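Local coordinates for quinoline 2-oxidoreductase medium subunit (Pseudomonas putida, PDB 1T3Q), which binds FAD and probably passes electrons through it as the flavin-carrying subunit of a molybdenum hydroxylase that oxidises quinoline, at residues Ala184-Lys187 and Gly188-Ala191. Numbering follows the deposited sequence.
With FAD (flavin-adenine dinucleotide), chain R.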
# COMPACT_ATOMS: atom_id res chain seq x y z
N ALA C 184 -10.23 35.61 32.61
CA ALA C 184 -10.28 34.80 31.39
C ALA C 184 -10.70 33.39 31.81
O ALA C 184 -10.34 32.94 32.90
CB ALA C 184 -8.90 34.76 30.73
N ARG C 185 -11.47 32.71 30.97
CA ARG C 185 -11.93 31.35 31.28
C ARG C 185 -10.79 30.52 31.86
O ARG C 185 -10.96 29.86 32.90
CB ARG C 185 -12.49 30.69 30.01
CG ARG C 185 -13.72 31.42 29.45
CD ARG C 185 -14.92 31.29 30.38
NE ARG C 185 -15.78 30.15 30.03
CZ ARG C 185 -16.20 29.25 30.90
NH1 ARG C 185 -16.98 28.25 30.50
NH2 ARG C 185 -15.84 29.33 32.17
N ARG C 186 -9.65 30.54 31.19
CA ARG C 186 -8.44 29.84 31.64
C ARG C 186 -7.30 30.83 31.40
O ARG C 186 -7.32 31.55 30.40
CB ARG C 186 -8.17 28.57 30.82
CG ARG C 186 -9.00 27.34 31.20
CD ARG C 186 -10.43 27.47 30.72
NE ARG C 186 -10.48 27.75 29.29
CZ ARG C 186 -10.26 26.85 28.33
NH1 ARG C 186 -10.32 27.21 27.06
NH2 ARG C 186 -10.00 25.59 28.65
N LYS C 187 -6.32 30.89 32.29
CA LYS C 187 -5.21 31.82 32.09
C LYS C 187 -4.63 31.61 30.70
O LYS C 187 -4.27 30.49 30.33
CB LYS C 187 -4.12 31.63 33.15
CG LYS C 187 -2.98 32.64 32.98
CD LYS C 187 -2.06 32.70 34.18
CE LYS C 187 -1.06 33.84 34.04
NZ LYS C 187 -0.23 34.02 35.26
N GLY C 188 -4.53 32.70 29.94
CA GLY C 188 -4.01 32.63 28.59
C GLY C 188 -5.14 32.92 27.62
O GLY C 188 -4.91 33.35 26.49
N ASP C 189 -6.37 32.68 28.08
CA ASP C 189 -7.57 32.92 27.29
C ASP C 189 -7.82 34.42 27.12
O ASP C 189 -7.43 35.22 27.97
CB ASP C 189 -8.79 32.31 28.01
CG ASP C 189 -8.93 30.83 27.76
OD1 ASP C 189 -7.90 30.13 27.65
OD2 ASP C 189 -10.08 30.35 27.69
N TYR C 190 -8.48 34.80 26.03
CA TYR C 190 -8.80 36.21 25.81
C TYR C 190 -9.65 36.64 27.00
O TYR C 190 -10.65 36.01 27.32
CB TYR C 190 -9.59 36.39 24.51
CG TYR C 190 -8.72 36.76 23.34
CD1 TYR C 190 -8.15 38.03 23.24
CD2 TYR C 190 -8.44 35.83 22.33
CE1 TYR C 190 -7.33 38.37 22.17
CE2 TYR C 190 -7.61 36.17 21.26
CZ TYR C 190 -7.07 37.43 21.18
OH TYR C 190 -6.26 37.76 20.12
N ALA C 191 -9.23 37.72 27.65
CA ALA C 191 -9.92 38.22 28.83
C ALA C 191 -11.28 38.83 28.56
O ALA C 191 -11.49 39.49 27.55
CB ALA C 191 -9.04 39.24 29.54
PA FAD R . 0.94 39.75 12.65
O1A FAD R . -0.13 38.74 12.85
O2A FAD R . 1.86 39.55 11.70
O5B FAD R . 0.06 40.87 12.14
C5B FAD R . -0.77 41.75 12.96
C4B FAD R . -1.41 42.88 12.04
O4B FAD R . -0.57 44.08 12.22
C3B FAD R . -1.50 42.67 10.49
O3B FAD R . -2.62 43.31 9.95
C2B FAD R . -0.14 43.25 10.01
O2B FAD R . -0.19 43.72 8.69
C1B FAD R . 0.04 44.43 10.92
N9A FAD R . 1.42 44.74 11.28
C8A FAD R . 2.31 43.92 11.94
N7A FAD R . 3.42 44.56 12.32
C5A FAD R . 3.25 45.85 11.88
C6A FAD R . 4.09 47.08 12.00
N6A FAD R . 5.27 47.11 12.57
N1A FAD R . 3.55 48.22 11.42
C2A FAD R . 2.32 48.23 10.81
N3A FAD R . 1.49 47.17 10.65
C4A FAD R . 2.01 45.98 11.15
N1 FAD R . -2.99 38.50 21.90
C2 FAD R . -3.24 39.08 23.08
O2 FAD R . -3.23 40.27 23.23
N3 FAD R . -3.72 38.32 24.20
C4 FAD R . -4.04 36.96 24.08
O4 FAD R . -4.48 36.38 25.05
C4X FAD R . -3.85 36.34 22.77
N5 FAD R . -4.14 35.01 22.59
C5X FAD R . -3.85 34.44 21.36
C6 FAD R . -4.17 33.05 21.18
C7 FAD R . -3.90 32.39 19.98
C7M FAD R . -4.28 30.94 19.84
C8 FAD R . -3.24 33.12 18.87
C8M FAD R . -2.92 32.47 17.55
C9 FAD R . -2.90 34.49 19.04
C9A FAD R . -3.21 35.16 20.27
N10 FAD R . -2.91 36.57 20.52
C10 FAD R . -3.25 37.17 21.70
C1' FAD R . -2.41 37.39 19.39
C2' FAD R . -0.88 37.68 19.47
O2' FAD R . -0.63 38.64 20.50
C3' FAD R . -0.48 38.20 18.08
O3' FAD R . 0.90 37.85 17.92
C4' FAD R . -0.65 39.73 17.92
O4' FAD R . -2.01 40.13 18.13
C5' FAD R . -0.24 40.07 16.52
O5' FAD R . 1.30 40.26 16.45
P FAD R . 2.06 39.61 15.32
O1P FAD R . 3.52 40.05 15.53
O2P FAD R . 1.83 38.25 15.20
O3P FAD R . 1.60 40.23 14.07
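Arg186 and Asp189 hold the two ends of a type II beta turn together twice, once by backbone and once by side chain. The amide N of Asp189 donates to O of Arg186 at 2.7 Å, and the Arg186 guanidinium, side-on, brings NE and NH1 to the same oxygen, OD2 of Asp189, NE at 3.1 Å. The guanidinium and carboxylate planes stand 89° apart: NE meets OD2 from above the carboxylate plane, whereas NH1 donates to the syn lone pair of OD2. Bends at chi2 and chi3 bring the guanidinium's NE edge round to the Asp189 carboxylate, while its NH2 reaches a second carboxylate, Asp718 of the large subunit. A leucine in place of Arg186 would probably leave the Asp189 carboxylate without its charged mate and break this bridge between subunits. Gly188 suits the third turn position, where its positive phi (112°) would press a CB against the preceding carbonyl. Packing is close at Ala184, whose CB lies 3.2 Å from O of Asp189. By contrast, Lys187 extends its chain away from the turn on the exposed side. Tyr190 also points away, laying a ring face over the flavin, with OH 3.5 Å from FAD C10. The whole loop links antiparallel neighbours, strands 177-183 and 193-202, carrying Tyr190 from that sheet to the isoalloxazine while Arg185 and Arg186 meet the large subunit.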